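Local coordinates for protein C2 toxin component I (Clostridium botulinum, PDB 2J3X) that is the enzymatic component of the binary C2 toxin, an ADP-ribosyltransferase that probably modifies actin inside target cells, at residues N42-K47 with T51-F56; F80-I85 with F144-L149. The protein carries 2 engineered substitutions. All coordinates share one frame; numbering follows the deposited sequence.

Contact 1. Residues N42-K47 with T51-F56; sequences NQLKNK and TKIDNF. With SO4 (sulfate ion), chain P.
Lys47 O is the acceptor on which the first turn of helix 47-59 closes: Thr51 N donates to it at 2.9 Å, with an N-H...O angle of 161° and the donor tilted 26° from the carbonyl plane. Thr51 OG1 lies 3.1 Å from the same Lys47 O, because chi1 of -68° sets the hydroxyl beside its own backbone N and leaves CG2 anti to that N. The same Thr51 OG1 is 2.8 Å from sulfate O4, so its single proton has two acceptors in reach and the choice between them stays open. Asp54, one turn on, meets the ion too: Asp54 OD2 is 2.6 Å from sulfate O2, so close for two oxygens that the acid group of Asp54 probably holds a proton, in keeping with crystals at pH 3.0. The sulfate probably comes from the crystallisation liquor. Lys50, in the helical residues between the segments, hydrogen-bonds the sulfate through NZ and would add positive charge beside it. The amino group of Lys47 is engaged elsewhere, in a salt bridge with Asp179. At the buried end the chemistry becomes apolar, where Leu44 CD2 reaches Ile53 CG2 at 4.3 Å, a loose methyl-to-methyl touch; Ile85 of helix 77-90 meets both residues. Asn46 stands just before the helix, and its OD1 accepts from Tyr49 N. This side-chain bond, followed by the i to i+4 backbone bond from Lys47 O, is characteristic of an N-capped helix start, here after the short loop that links helix 35-42 to helix 47-59 in the N-terminal ADP-ribosyltransferase-like domain.

Contact 2. Residues F80-I85 with F144-L149; sequences FDVERI and FSFISL
With chi1 at -58° Phe146 holds its ring beside its own backbone N, and Ile85, with chi1 at -68°, sends CG2 anti to the backbone N; the two settings bring methyl and ring together. Ile85 CG2 lies over one face of the Phe146 ring, 4.0 Å from the centroid and 23° off the normal, a CH-pi contact. It is displaced toward the rim, nearest to Phe146 CZ at 3.7 Å, while Ile85 CB stands 3.9 Å from the same CZ. Val82, one turn earlier, meets the far end of the ring differently: its carbonyl oxygen approaches the edge in the ring plane, Val82 O to Phe146 CZ being 3.9 Å, and its CG1 methyl is 4.2 Å from CZ. Methyl above and carbonyl at the edge thus meet the ring from two directions. Next to Phe146 in the chain, Ser145 OG donates to Phe146 O at 2.9 Å. Leu186 of strand 183-187 touches both Ile85 and Phe146, and Arg86 and Leu89 also pack on the ring. The whole is a buried packing of helix 77-90 on the sheet, through Phe146 at the approach to strand 147-150 and Leu186 of strand 183-187, in the N-terminal alpha+beta ADP-ribosyltransferase-like domain.

How the contacts relate
Contact 1 is partly exposed and largely local, the start of one helix with a sulfate at its surface, whereas contact 2 is wholly buried and joins chain parts some sixty residues apart. Their centres lie about 9 Å from each other, and helix 47-59, which carries contact 1, also packs on contact 2. Asp54 ties them: its O comes 3.3 Å from Ser145 CB, and its OD1 3.5 Å from Phe146 CD2. Ile53 CG2 also meets Ile85 CD1 at 3.9 Å, so the apolar side of contact 1 runs on into the core of contact 2. The polar bonds of contact 1 lie at its exposed end, whereas contact 2 rests on methyl-to-ring packing.

Contact 1. Residues N42-K47 with T51-F56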
ATOM      1  N   ASN A  42      14.836 -14.004  15.801  1.00 23.44           N
ATOM      2  CA  ASN A  42      15.709 -13.481  16.864  1.00 26.03           C
ATOM      3  C   ASN A  42      16.437 -12.223  16.473  1.00 26.42           C
ATOM      4  O   ASN A  42      16.720 -11.382  17.322  1.00 27.85           O
ATOM      5  CB  ASN A  42      16.794 -14.492  17.174  1.00 26.36           C
ATOM      6  CG  ASN A  42      16.420 -15.415  18.285  1.00 30.14           C
ATOM      7  OD1 ASN A  42      16.980 -16.517  18.388  1.00 37.26           O
ATOM      8  ND2 ASN A  42      15.528 -14.968  19.158  1.00 31.33           N
ATOM      9  N   GLN A  43      16.793 -12.115  15.199  1.00 26.01           N
ATOM     10  CA  GLN A  43      17.505 -10.952  14.737  1.00 26.07           C
ATOM     11  C   GLN A  43      16.625  -9.698  14.854  1.00 24.54           C
ATOM     12  O   GLN A  43      17.153  -8.596  14.913  1.00 23.68           O
ATOM     13  CB  GLN A  43      18.023 -11.161  13.320  1.00 26.66           C
ATOM     14  CG  GLN A  43      19.202 -12.150  13.233  1.00 29.40           C
ATOM     15  CD  GLN A  43      19.751 -12.237  11.839  1.00 33.49           C
ATOM     16  OE1 GLN A  43      20.596 -11.431  11.439  1.00 38.44           O
ATOM     17  NE2 GLN A  43      19.259 -13.183  11.074  1.00 35.46           N
ATOM     18  N   LEU A  44      15.297  -9.872  14.902  1.00 23.01           N
ATOM     19  CA  LEU A  44      14.388  -8.740  15.036  1.00 22.90           C
ATOM     20  C   LEU A  44      14.539  -8.056  16.388  1.00 25.37           C
ATOM     21  O   LEU A  44      13.962  -6.991  16.585  1.00 25.24           O
ATOM     22  CB  LEU A  44      12.911  -9.141  14.830  1.00 22.20           C
ATOM     23  CG  LEU A  44      12.531  -9.698  13.446  1.00 19.52           C
ATOM     24  CD1 LEU A  44      11.065 -10.215  13.452  1.00 17.22           C
ATOM     25  CD2 LEU A  44      12.680  -8.615  12.352  1.00 19.01           C
ATOM     26  N   LYS A  45      15.348  -8.650  17.262  1.00 27.41           N
ATOM     27  CA  LYS A  45      15.713  -8.069  18.573  1.00 31.04           C
ATOM     28  C   LYS A  45      16.529  -6.782  18.402  1.00 30.51           C
ATOM     29  O   LYS A  45      16.536  -5.915  19.275  1.00 30.89           O
ATOM     30  CB  LYS A  45      16.510  -9.090  19.418  1.00 31.48           C
ATOM     31  CG  LYS A  45      15.637 -10.005  20.357  1.00 35.36           C
ATOM     32  CD  LYS A  45      16.361 -11.307  20.828  1.00 36.07           C
ATOM     33  CE  LYS A  45      17.406 -11.042  21.920  1.00 43.79           C
ATOM     34  NZ  LYS A  45      17.476 -12.123  22.994  1.00 45.51           N
ATOM     35  N   ASN A  46      17.226  -6.677  17.284  1.00 30.62           N
ATOM     36  CA  ASN A  46      18.088  -5.547  16.961  1.00 31.63           C
ATOM     37  C   ASN A  46      17.239  -4.558  16.150  1.00 32.25           C
ATOM     38  O   ASN A  46      16.806  -4.899  15.038  1.00 30.56           O
ATOM     39  CB  ASN A  46      19.260  -6.086  16.141  1.00 31.49           C
ATOM     40  CG  ASN A  46      20.208  -5.007  15.640  1.00 35.48           C
ATOM     41  OD1 ASN A  46      19.862  -4.185  14.788  1.00 35.60           O
ATOM     42  ND2 ASN A  46      21.441  -5.038  16.145  1.00 38.29           N
ATOM     43  N   LYS A  47      16.973  -3.371  16.717  1.00 32.17           N
ATOM     44  CA  LYS A  47      16.110  -2.356  16.071  1.00 33.45           C
ATOM     45  C   LYS A  47      16.533  -1.941  14.648  1.00 33.73           C
ATOM     46  O   LYS A  47      15.680  -1.777  13.754  1.00 32.90           O
ATOM     47  CB  LYS A  47      15.956  -1.113  16.948  1.00 34.35           C
ATOM     48  CG  LYS A  47      15.385  -1.406  18.324  1.00 36.85           C
ATOM     49  CD  LYS A  47      14.515  -0.231  18.842  1.00 40.73           C
ATOM     50  CE  LYS A  47      14.368  -0.264  20.382  1.00 44.06           C
ATOM     51  NZ  LYS A  47      14.239  -1.669  20.955  1.00 44.00           N
ATOM     52  N   THR A  51      14.229  -2.587  11.337  1.00 20.62           N
ATOM     53  CA  THR A  51      13.936  -1.511  10.377  1.00 20.96           C
ATOM     54  C   THR A  51      14.328  -1.953   8.962  1.00 19.70           C
ATOM     55  O   THR A  51      13.565  -1.781   7.989  1.00 19.09           O
ATOM     56  CB  THR A  51      14.671  -0.215  10.801  1.00 21.31           C
ATOM     57  OG1 THR A  51      14.061   0.253  12.012  1.00 21.82           O
ATOM     58  CG2 THR A  51      14.554   0.884   9.702  1.00 23.66           C
ATOM     59  N   LYS A  52      15.502  -2.543   8.864  1.00 19.69           N
ATOM     60  CA  LYS A  52      16.047  -2.971   7.577  1.00 19.22           C
ATOM     61  C   LYS A  52      15.154  -4.037   6.908  1.00 18.33           C
ATOM     62  O   LYS A  52      14.852  -3.976   5.679  1.00 16.15           O
ATOM     63  CB  LYS A  52      17.474  -3.485   7.777  1.00 20.29           C
ATOM     64  CG  LYS A  52      18.159  -3.969   6.492  1.00 25.78           C
ATOM     65  CD  LYS A  52      18.359  -5.475   6.446  1.00 33.75           C
ATOM     66  CE  LYS A  52      19.803  -5.806   6.754  1.00 37.58           C
ATOM     67  NZ  LYS A  52      19.931  -7.228   7.184  1.00 41.55           N
ATOM     68  N   ILE A  53      14.804  -5.061   7.690  1.00 16.76           N
ATOM     69  CA  ILE A  53      13.971  -6.150   7.182  1.00 17.30           C
ATOM     70  C   ILE A  53      12.550  -5.665   6.852  1.00 14.76           C
ATOM     71  O   ILE A  53      11.962  -6.087   5.828  1.00 14.75           O
ATOM     72  CB  ILE A  53      13.947  -7.317   8.229  1.00 18.47           C
ATOM     73  CG1 ILE A  53      15.238  -8.140   8.112  1.00 21.41           C
ATOM     74  CG2 ILE A  53      12.754  -8.249   8.048  1.00 23.51           C
ATOM     75  CD1 ILE A  53      15.470  -8.847   6.650  1.00 23.45           C
ATOM     76  N   ASP A  54      11.998  -4.765   7.676  1.00 13.24           N
ATOM     77  CA  ASP A  54      10.666  -4.219   7.375  1.00 14.08           C
ATOM     78  C   ASP A  54      10.700  -3.469   6.050  1.00 13.09           C
ATOM     79  O   ASP A  54       9.818  -3.630   5.218  1.00 12.82           O
ATOM     80  CB  ASP A  54      10.148  -3.267   8.503  1.00 12.78           C
ATOM     81  CG  ASP A  54       9.494  -4.042   9.687  1.00 16.24           C
ATOM     82  OD1 ASP A  54       9.087  -5.198   9.521  1.00 18.96           O
ATOM     83  OD2 ASP A  54       9.337  -3.465  10.782  1.00 17.54           O
ATOM     84  N   ASN A  55      11.719  -2.630   5.868  1.00 12.30           N
ATOM     85  CA  ASN A  55      11.841  -1.892   4.597  1.00 12.50           C
ATOM     86  C   ASN A  55      12.038  -2.831   3.425  1.00 11.20           C
ATOM     87  O   ASN A  55      11.450  -2.656   2.361  1.00 11.10           O
ATOM     88  CB  ASN A  55      13.037  -0.947   4.707  1.00 13.49           C
ATOM     89  CG  ASN A  55      12.739   0.281   5.539  1.00 15.14           C
ATOM     90  OD1 ASN A  55      11.589   0.622   5.813  1.00 16.43           O
ATOM     91  ND2 ASN A  55      13.793   0.995   5.896  1.00 19.28           N
ATOM     92  N   PHE A  56      12.860  -3.851   3.613  1.00 11.68           N
ATOM     93  CA  PHE A  56      13.096  -4.853   2.574  1.00 11.06           C
ATOM     94  C   PHE A  56      11.773  -5.579   2.229  1.00 11.58           C
ATOM     95  O   PHE A  56      11.499  -5.870   1.064  1.00  9.69           O
ATOM     96  CB  PHE A  56      14.200  -5.828   3.020  1.00 13.43           C
ATOM     97  CG  PHE A  56      14.672  -6.751   1.916  1.00 13.49           C
ATOM     98  CD1 PHE A  56      15.594  -6.318   0.965  1.00 18.63           C
ATOM     99  CD2 PHE A  56      14.110  -8.013   1.784  1.00 15.09           C
ATOM    100  CE1 PHE A  56      16.010  -7.171  -0.083  1.00 18.36           C
ATOM    101  CE2 PHE A  56      14.501  -8.854   0.736  1.00 11.60           C
ATOM    102  CZ  PHE A  56      15.450  -8.457  -0.184  1.00 15.92           C
TER
HETATM  103  S   SO4 P1446      10.315  -0.388  11.982  1.00 29.28           S
HETATM  104  O1  SO4 P1446      10.734  -1.324  13.033  1.00 25.55           O
HETATM  105  O2  SO4 P1446      10.270  -1.021  10.654  1.00 28.64           O
HETATM  106  O3  SO4 P1446       8.974   0.133  12.271  1.00 30.54           O
HETATM  107  O4  SO4 P1446      11.342   0.657  11.897  1.00 32.57           O

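Contact 2. Residues F80-I85 with F144-L149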
ATOM      1  N   PHE A  80      15.273 -14.504   2.115  1.00 13.01           N
ATOM      2  CA  PHE A  80      15.004 -15.733   2.907  1.00 12.42           C
ATOM      3  C   PHE A  80      14.561 -15.403   4.319  1.00 12.75           C
ATOM      4  O   PHE A  80      13.693 -16.096   4.866  1.00 12.64           O
ATOM      5  CB  PHE A  80      16.234 -16.625   2.999  1.00 12.36           C
ATOM      6  CG  PHE A  80      16.644 -17.244   1.668  1.00 12.14           C
ATOM      7  CD1 PHE A  80      15.829 -17.206   0.543  1.00  9.79           C
ATOM      8  CD2 PHE A  80      17.837 -17.958   1.608  1.00 11.12           C
ATOM      9  CE1 PHE A  80      16.264 -17.807  -0.700  1.00 12.62           C
ATOM     10  CE2 PHE A  80      18.254 -18.559   0.425  1.00 12.69           C
ATOM     11  CZ  PHE A  80      17.486 -18.495  -0.706  1.00 12.34           C
ATOM     12  N   ASP A  81      15.156 -14.377   4.913  1.00 12.57           N
ATOM     13  CA  ASP A  81      14.765 -13.979   6.279  1.00 13.12           C
ATOM     14  C   ASP A  81      13.307 -13.494   6.318  1.00 12.13           C
ATOM     15  O   ASP A  81      12.539 -13.895   7.200  1.00 13.92           O
ATOM     16  CB  ASP A  81      15.699 -12.891   6.849  1.00 13.98           C
ATOM     17  CG  ASP A  81      17.016 -13.466   7.355  1.00 18.80           C
ATOM     18  OD1 ASP A  81      17.071 -14.692   7.587  1.00 24.47           O
ATOM     19  OD2 ASP A  81      17.972 -12.676   7.523  1.00 22.31           O
ATOM     20  N   VAL A  82      12.904 -12.649   5.366  1.00 11.68           N
ATOM     21  CA  VAL A  82      11.472 -12.253   5.240  1.00 11.07           C
ATOM     22  C   VAL A  82      10.588 -13.500   5.089  1.00 11.36           C
ATOM     23  O   VAL A  82       9.534 -13.623   5.771  1.00 11.30           O
ATOM     24  CB  VAL A  82      11.229 -11.260   4.072  1.00  9.94           C
ATOM     25  CG1 VAL A  82       9.723 -11.096   3.687  1.00 10.21           C
ATOM     26  CG2 VAL A  82      11.915  -9.884   4.364  1.00 10.75           C
ATOM     27  N   GLU A  83      10.965 -14.424   4.206  1.00 10.54           N
ATOM     28  CA  GLU A  83      10.132 -15.623   4.015  1.00  9.98           C
ATOM     29  C   GLU A  83      10.048 -16.448   5.310  1.00 10.20           C
ATOM     30  O   GLU A  83       8.980 -16.990   5.645  1.00 11.55           O
ATOM     31  CB  GLU A  83      10.721 -16.430   2.869  1.00  9.20           C
ATOM     32  CG  GLU A  83      10.572 -15.701   1.503  1.00  9.15           C
ATOM     33  CD  GLU A  83      11.349 -16.355   0.351  1.00  9.84           C
ATOM     34  OE1 GLU A  83      12.244 -17.159   0.634  1.00 11.88           O
ATOM     35  OE2 GLU A  83      10.999 -16.055  -0.829  1.00 10.95           O
ATOM     36  N   ARG A  84      11.165 -16.551   6.027  1.00 10.95           N
ATOM     37  CA  ARG A  84      11.199 -17.323   7.290  1.00 11.73           C
ATOM     38  C   ARG A  84      10.346 -16.715   8.395  1.00 12.04           C
ATOM     39  O   ARG A  84       9.732 -17.438   9.185  1.00 13.35           O
ATOM     40  CB  ARG A  84      12.642 -17.519   7.755  1.00 10.67           C
ATOM     41  CG  ARG A  84      13.372 -18.590   6.885  1.00 12.53           C
ATOM     42  CD  ARG A  84      14.884 -18.531   7.040  1.00 13.35           C
ATOM     43  NE  ARG A  84      15.515 -19.375   6.011  1.00 13.27           N
ATOM     44  CZ  ARG A  84      16.787 -19.244   5.611  1.00 17.51           C
ATOM     45  NH1 ARG A  84      17.610 -18.331   6.178  1.00 15.65           N
ATOM     46  NH2 ARG A  84      17.253 -20.046   4.644  1.00 13.42           N
ATOM     47  N   ILE A  85      10.336 -15.386   8.457  1.00 11.95           N
ATOM     48  CA  ILE A  85       9.491 -14.651   9.420  1.00 11.69           C
ATOM     49  C   ILE A  85       8.027 -14.910   9.045  1.00 11.15           C
ATOM     50  O   ILE A  85       7.185 -15.189   9.900  1.00 11.01           O
ATOM     51  CB  ILE A  85       9.856 -13.140   9.488  1.00 12.42           C
ATOM     52  CG1 ILE A  85      11.236 -12.952  10.119  1.00 12.14           C
ATOM     53  CG2 ILE A  85       8.822 -12.371  10.352  1.00 10.76           C
ATOM     54  CD1 ILE A  85      11.853 -11.544   9.824  1.00 13.09           C
ATOM     55  N   PHE A 144       2.733  -1.905   4.423  1.00  9.97           N
ATOM     56  CA  PHE A 144       3.286  -2.907   3.510  1.00  9.60           C
ATOM     57  C   PHE A 144       4.164  -3.939   4.193  1.00  9.98           C
ATOM     58  O   PHE A 144       4.144  -5.117   3.796  1.00 11.41           O
ATOM     59  CB  PHE A 144       4.062  -2.198   2.381  1.00 10.51           C
ATOM     60  CG  PHE A 144       3.231  -1.221   1.633  1.00  8.00           C
ATOM     61  CD1 PHE A 144       2.133  -1.635   0.835  1.00  9.62           C
ATOM     62  CD2 PHE A 144       3.540   0.146   1.709  1.00  9.56           C
ATOM     63  CE1 PHE A 144       1.371  -0.664   0.103  1.00  8.16           C
ATOM     64  CE2 PHE A 144       2.793   1.108   1.001  1.00 11.56           C
ATOM     65  CZ  PHE A 144       1.700   0.702   0.213  1.00  8.67           C
ATOM     66  N   SER A 145       4.869  -3.540   5.246  1.00  9.56           N
ATOM     67  CA  SER A 145       5.778  -4.434   5.958  1.00 10.93           C
ATOM     68  C   SER A 145       4.953  -5.185   7.002  1.00 11.13           C
ATOM     69  O   SER A 145       3.744  -5.014   7.067  1.00 11.23           O
ATOM     70  CB  SER A 145       6.891  -3.657   6.674  1.00 11.30           C
ATOM     71  OG  SER A 145       6.312  -2.772   7.659  1.00 13.18           O
ATOM     72  N   PHE A 146       5.622  -6.039   7.773  1.00 12.60           N
ATOM     73  CA  PHE A 146       5.001  -6.593   8.983  1.00 12.53           C
ATOM     74  C   PHE A 146       4.553  -5.410   9.829  1.00 13.67           C
ATOM     75  O   PHE A 146       5.209  -4.346   9.814  1.00 13.90           O
ATOM     76  CB  PHE A 146       6.045  -7.369   9.760  1.00 11.59           C
ATOM     77  CG  PHE A 146       6.649  -8.468   8.950  1.00 10.34           C
ATOM     78  CD1 PHE A 146       5.890  -9.620   8.627  1.00 10.12           C
ATOM     79  CD2 PHE A 146       7.940  -8.314   8.443  1.00 10.50           C
ATOM     80  CE1 PHE A 146       6.454 -10.674   7.848  1.00 11.65           C
ATOM     81  CE2 PHE A 146       8.522  -9.355   7.668  1.00 12.33           C
ATOM     82  CZ  PHE A 146       7.795 -10.521   7.377  1.00 10.65           C
ATOM     83  N   ILE A 147       3.480  -5.605  10.575  1.00 13.52           N
ATOM     84  CA  ILE A 147       2.947  -4.570  11.446  1.00 14.62           C
ATOM     85  C   ILE A 147       3.212  -4.998  12.893  1.00 14.46           C
ATOM     86  O   ILE A 147       3.221  -6.211  13.205  1.00 14.20           O
ATOM     87  CB  ILE A 147       1.452  -4.317  11.098  1.00 14.00           C
ATOM     88  CG1 ILE A 147       0.910  -3.036  11.710  1.00 16.38           C
ATOM     89  CG2 ILE A 147       0.597  -5.538  11.447  1.00 14.75           C
ATOM     90  CD1 ILE A 147      -0.563  -2.755  11.298  1.00 17.82           C
ATOM     91  N   SER A 148       3.549  -4.032  13.751  1.00 14.17           N
ATOM     92  CA  SER A 148       3.859  -4.331  15.155  1.00 15.46           C
ATOM     93  C   SER A 148       2.728  -3.789  15.997  1.00 15.32           C
ATOM     94  O   SER A 148       2.210  -2.721  15.695  1.00 15.27           O
ATOM     95  CB  SER A 148       5.144  -3.639  15.565  1.00 15.54           C
ATOM     96  OG  SER A 148       6.269  -4.168  14.852  1.00 17.67           O
ATOM     97  N   LEU A 149       2.318  -4.516  17.033  1.00 13.57           N
ATOM     98  CA  LEU A 149       1.266  -4.033  17.930  1.00 13.15           C
ATOM     99  C   LEU A 149       1.874  -3.883  19.321  1.00 13.09           C
ATOM    100  O   LEU A 149       2.115  -4.917  19.989  1.00 13.07           O
ATOM    101  CB  LEU A 149       0.115  -5.029  17.980  1.00 13.12           C
ATOM    102  CG  LEU A 149      -1.074  -4.533  18.822  1.00 12.71           C
ATOM    103  CD1 LEU A 149      -2.085  -3.609  18.077  1.00 13.33           C
ATOM    104  CD2 LEU A 149      -1.866  -5.751  19.413  1.00 13.98           C
TER